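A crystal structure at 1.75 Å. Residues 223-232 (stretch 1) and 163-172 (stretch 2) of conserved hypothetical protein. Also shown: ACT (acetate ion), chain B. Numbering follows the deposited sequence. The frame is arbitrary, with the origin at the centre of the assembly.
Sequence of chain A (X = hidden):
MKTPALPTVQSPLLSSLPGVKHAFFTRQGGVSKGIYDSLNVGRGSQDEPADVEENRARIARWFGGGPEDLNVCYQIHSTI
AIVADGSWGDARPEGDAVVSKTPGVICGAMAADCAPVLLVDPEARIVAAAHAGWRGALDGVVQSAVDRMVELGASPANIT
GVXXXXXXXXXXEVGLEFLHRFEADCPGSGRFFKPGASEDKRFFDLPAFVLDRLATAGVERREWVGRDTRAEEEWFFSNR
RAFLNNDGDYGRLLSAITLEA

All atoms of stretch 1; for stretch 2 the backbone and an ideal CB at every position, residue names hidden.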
# COMPACT_ATOMS: atom_id res chain seq x y z
N GLU A 223 -12.27 -3.80 -3.51
CA GLU A 223 -12.65 -2.44 -3.82
C GLU A 223 -11.47 -1.49 -3.66
O GLU A 223 -10.47 -1.83 -3.03
CB GLU A 223 -13.78 -1.95 -2.90
CG GLU A 223 -13.30 -1.59 -1.51
CD GLU A 223 -14.11 -0.46 -0.88
OE1 GLU A 223 -13.75 -0.03 0.23
OE2 GLU A 223 -15.08 0.00 -1.51
N TRP A 224 -11.60 -0.31 -4.26
CA TRP A 224 -10.60 0.74 -4.16
C TRP A 224 -11.30 1.84 -3.38
O TRP A 224 -12.46 2.16 -3.67
CB TRP A 224 -10.19 1.27 -5.53
CG TRP A 224 -9.27 2.46 -5.44
CD1 TRP A 224 -8.22 2.61 -4.58
CD2 TRP A 224 -9.29 3.64 -6.25
NE1 TRP A 224 -7.59 3.81 -4.79
CE2 TRP A 224 -8.23 4.47 -5.81
CE3 TRP A 224 -10.11 4.09 -7.30
CZ2 TRP A 224 -7.96 5.72 -6.39
CZ3 TRP A 224 -9.84 5.34 -7.87
CH2 TRP A 224 -8.78 6.14 -7.41
N VAL A 225 -10.63 2.41 -2.38
CA VAL A 225 -11.23 3.46 -1.57
C VAL A 225 -11.48 4.74 -2.37
O VAL A 225 -12.15 5.66 -1.89
CB VAL A 225 -10.36 3.79 -0.34
CG1 VAL A 225 -10.22 2.55 0.53
CG2 VAL A 225 -9.00 4.30 -0.77
N GLY A 226 -10.94 4.80 -3.58
CA GLY A 226 -11.16 5.95 -4.43
C GLY A 226 -10.60 7.29 -3.98
O GLY A 226 -11.26 8.32 -4.15
N ARG A 227 -9.40 7.28 -3.42
CA ARG A 227 -8.76 8.52 -2.98
C ARG A 227 -7.49 8.67 -3.81
O ARG A 227 -6.69 7.74 -3.91
CB ARG A 227 -8.44 8.47 -1.48
CG ARG A 227 -9.67 8.36 -0.58
CD ARG A 227 -10.61 9.55 -0.75
NE ARG A 227 -10.02 10.79 -0.22
CZ ARG A 227 -10.04 11.13 1.06
NH1 ARG A 227 -10.61 10.35 1.96
NH2 ARG A 227 -9.47 12.27 1.45
N ASP A 228 -7.31 9.85 -4.42
CA ASP A 228 -6.16 10.14 -5.29
C ASP A 228 -5.06 10.90 -4.54
O ASP A 228 -5.22 12.07 -4.22
CB ASP A 228 -6.65 10.98 -6.47
CG ASP A 228 -5.63 11.09 -7.59
OD1 ASP A 228 -4.41 11.01 -7.32
OD2 ASP A 228 -6.05 11.26 -8.75
N THR A 229 -3.95 10.22 -4.28
CA THR A 229 -2.83 10.83 -3.56
C THR A 229 -2.29 12.09 -4.21
O THR A 229 -2.01 13.09 -3.53
CB THR A 229 -1.67 9.83 -3.41
OG1 THR A 229 -1.35 9.28 -4.69
CG2 THR A 229 -2.06 8.70 -2.46
N ARG A 230 -2.13 12.06 -5.53
CA ARG A 230 -1.59 13.20 -6.26
C ARG A 230 -2.52 14.41 -6.25
O ARG A 230 -2.08 15.55 -6.13
CB ARG A 230 -1.29 12.80 -7.71
CG ARG A 230 -0.67 13.90 -8.56
CD ARG A 230 -1.73 14.75 -9.25
NE ARG A 230 -1.14 15.76 -10.13
CZ ARG A 230 -0.64 16.92 -9.71
NH1 ARG A 230 -0.66 17.23 -8.42
NH2 ARG A 230 -0.12 17.77 -10.58
N ALA A 231 -3.82 14.14 -6.37
CA ALA A 231 -4.82 15.20 -6.41
C ALA A 231 -5.16 15.83 -5.07
O ALA A 231 -5.45 17.03 -5.01
CB ALA A 231 -6.08 14.67 -7.06
N GLU A 232 -5.13 15.05 -3.99
CA GLU A 232 -5.48 15.57 -2.67
C GLU A 232 -4.29 15.86 -1.77
O GLU A 232 -4.02 15.11 -0.83
CB GLU A 232 -6.43 14.59 -1.97
CG GLU A 232 -7.64 14.21 -2.80
CD GLU A 232 -8.60 13.33 -2.03
OE1 GLU A 232 -9.20 13.82 -1.05
OE2 GLU A 232 -8.75 12.15 -2.40
N UNK A 163 -7.83 -1.89 -2.03
CA UNK A 163 -6.77 -1.02 -2.52
C UNK A 163 -6.97 0.33 -1.86
O UNK A 163 -8.07 0.87 -1.85
CB UNK A 163 -6.78 -0.91 -4.05
N UNK A 164 -5.90 0.89 -1.30
CA UNK A 164 -6.02 2.17 -0.62
C UNK A 164 -5.73 3.39 -1.48
O UNK A 164 -5.73 3.30 -2.71
CB UNK A 164 -5.08 2.18 0.59
N UNK A 165 -5.48 4.54 -0.85
CA UNK A 165 -5.19 5.77 -1.59
C UNK A 165 -3.96 5.54 -2.46
O UNK A 165 -3.00 4.91 -2.03
CB UNK A 165 -4.97 6.95 -0.64
N UNK A 166 -4.00 6.04 -3.69
CA UNK A 166 -2.88 5.89 -4.61
C UNK A 166 -3.07 6.91 -5.72
O UNK A 166 -4.04 7.66 -5.71
CB UNK A 166 -2.79 4.47 -5.17
N UNK A 167 -2.14 6.96 -6.67
CA UNK A 167 -2.28 7.92 -7.75
C UNK A 167 -3.43 7.44 -8.64
O UNK A 167 -3.45 6.30 -9.10
CB UNK A 167 -0.98 8.07 -8.54
N UNK A 168 -4.39 8.33 -8.86
CA UNK A 168 -5.56 7.98 -9.65
C UNK A 168 -5.43 8.03 -11.16
O UNK A 168 -4.49 8.60 -11.70
CB UNK A 168 -6.71 8.91 -9.25
N UNK A 169 -6.40 7.43 -11.88
CA UNK A 169 -6.41 7.38 -13.34
C UNK A 169 -6.44 8.75 -14.01
O UNK A 169 -6.13 8.87 -15.19
CB UNK A 169 -7.62 6.57 -13.81
N UNK A 170 -6.81 9.78 -13.26
CA UNK A 170 -6.84 11.13 -13.82
C UNK A 170 -5.50 11.81 -13.55
O UNK A 170 -5.24 12.90 -14.07
CB UNK A 170 -7.99 11.95 -13.23
N UNK A 171 -4.66 11.17 -12.75
CA UNK A 171 -3.37 11.74 -12.37
C UNK A 171 -2.12 11.00 -12.85
O UNK A 171 -1.05 11.60 -12.96
CB UNK A 171 -3.31 11.83 -10.84
N UNK A 172 -2.25 9.71 -13.13
CA UNK A 172 -1.11 8.89 -13.52
C UNK A 172 -0.73 8.92 -15.01
O UNK A 172 -1.14 8.06 -15.78
CB UNK A 172 -1.40 7.44 -13.12
C ACT B . -10.23 11.42 5.34
O ACT B . -10.42 12.36 4.54
OXT ACT B . -10.80 10.28 5.39
CH3 ACT B . -9.17 11.65 6.40

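Position 163 lies beside Trp224 in a parallel bridge, the CA atoms of the two residues 4.5 Å apart. Its N donates to Glu223 O (2.8 Å) and its O accepts from Val225 N (3.0 Å), so the backbone secures the pairing whatever the side chain. The ideal CB sits 3.8 Å from Trp224 CD1, on the same face of the sheet as the indole, and an extended backbone there suits a beta-branched or other apolar residue. It is valine, and its CG1 packs 3.7 Å from Trp224 CD1.

At 164 the CB would point away from stretch 1, with Val225 CG2 4.7 Å from that ideal CB, so the contact itself demands little and many small or medium side chains would be compatible with stretch 1; phi and psi of -93° and -163° do not require glycine either. The useful group is the carbonyl, at the edge of the indole. The residue is glycine, and its O takes the hydrogen bond from Trp224 NE1 at 2.8 Å.

Position 165 has its CB sideways, near Arg227 O and Thr229 CG2, with the ideal CB 4.8 Å from Val225 CG2. Its N makes no hydrogen bond to stretch 1 and phi is -58°, so proline fits, as would a small apolar residue. Proline it is: its CD lies 3.8 Å from Val225 CG2, its CB 4.0 Å from Thr229 CG2.

The backbone of 166 does the work in a second, single bridge, to Asp228: N donates to Arg227 O (3.2 Å) and O accepts from Thr229 N (2.9 Å). The register has shifted by one since Trp224. The CB points away, the ideal CB 4.9 Å from Trp224 NE1, so stretch 1 sets few limits and several side chains would suit; a small one could still turn back beside the indole. The residue is cysteine, its SG 3.6 Å from Trp224 NE1 and 4.4 Å from the centroid of the Trp224 five-membered ring, in an oblique sulfur-aromatic contact.

Position 167 points away overall, though its ideal CB is 4.1 Å from Thr229 OG1 and 4.8 Å from Arg230 CB; many apolar residues would serve. Isoleucine is found, with CG1 4.0 Å from Arg230 CB.

Position 168 is the strictest. An ideal CB would stand 2.5 Å from Asp228 OD2, a clash, so only glycine suits. Glycine lets the carboxylate come in close, and its N donates to Asp228 OD1 at 3.1 Å.

Position 169 directs its CB sideways, clear of stretch 1, and phi of -60° allows proline among many others. The deposited proline reaches Trp224 CH2 with its CD, at 4.1 Å.

At 170 the CB is sideways and the ideal CB 4.9 Å from Asp228 OD2, so a long basic chain could reach that charge. Lysine does, its NZ forming a salt bridge to Asp228 OD2 at 3.5 Å, although the modelled place of NZ is less sure.

Position 171 points toward stretch 1, its ideal CB 3.5 Å from Asp228 OD2 and 3.7 Å from Arg230 CD. A short donor is called for, serine or threonine. Serine donates from OG to Asp228 OD2 at 2.8 Å.

Position 172 meets nothing of stretch 1, which sets no rule there; it is tyrosine.

Stretch 2 163-172: VGPCIGPKSY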
# COMPACT_ATOMS: atom_id res chain seq x y z
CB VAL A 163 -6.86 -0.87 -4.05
CG1 VAL A 163 -5.68 -0.06 -4.57
CG2 VAL A 163 -6.87 -2.25 -4.70
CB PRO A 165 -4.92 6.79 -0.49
CG PRO A 165 -5.73 6.27 0.68
CD PRO A 165 -5.45 4.78 0.60
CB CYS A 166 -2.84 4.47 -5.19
SG CYS A 166 -4.26 4.01 -6.21
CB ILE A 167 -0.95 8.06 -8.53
CG1 ILE A 167 -1.06 9.23 -9.52
CG2 ILE A 167 -0.58 6.75 -9.21
CD1 ILE A 167 0.29 9.67 -10.09
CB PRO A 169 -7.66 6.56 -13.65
CG PRO A 169 -8.55 6.82 -12.48
CD PRO A 169 -7.58 6.74 -11.33
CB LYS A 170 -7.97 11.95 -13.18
CG LYS A 170 -7.75 12.29 -11.71
CD LYS A 170 -8.94 13.04 -11.13
CE LYS A 170 -8.74 13.38 -9.66
NZ LYS A 170 -7.63 14.34 -9.46
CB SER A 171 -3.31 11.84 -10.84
OG SER A 171 -4.30 12.72 -10.34
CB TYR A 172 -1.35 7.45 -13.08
CG TYR A 172 -0.10 6.61 -12.88
CD1 TYR A 172 1.16 7.13 -13.17
CD2 TYR A 172 -0.18 5.30 -12.43
CE1 TYR A 172 2.31 6.36 -13.01
CE2 TYR A 172 0.96 4.52 -12.26
CZ TYR A 172 2.20 5.05 -12.56
OH TYR A 172 3.32 4.28 -12.43
O HOH W 1 -0.52 14.36 -12.63
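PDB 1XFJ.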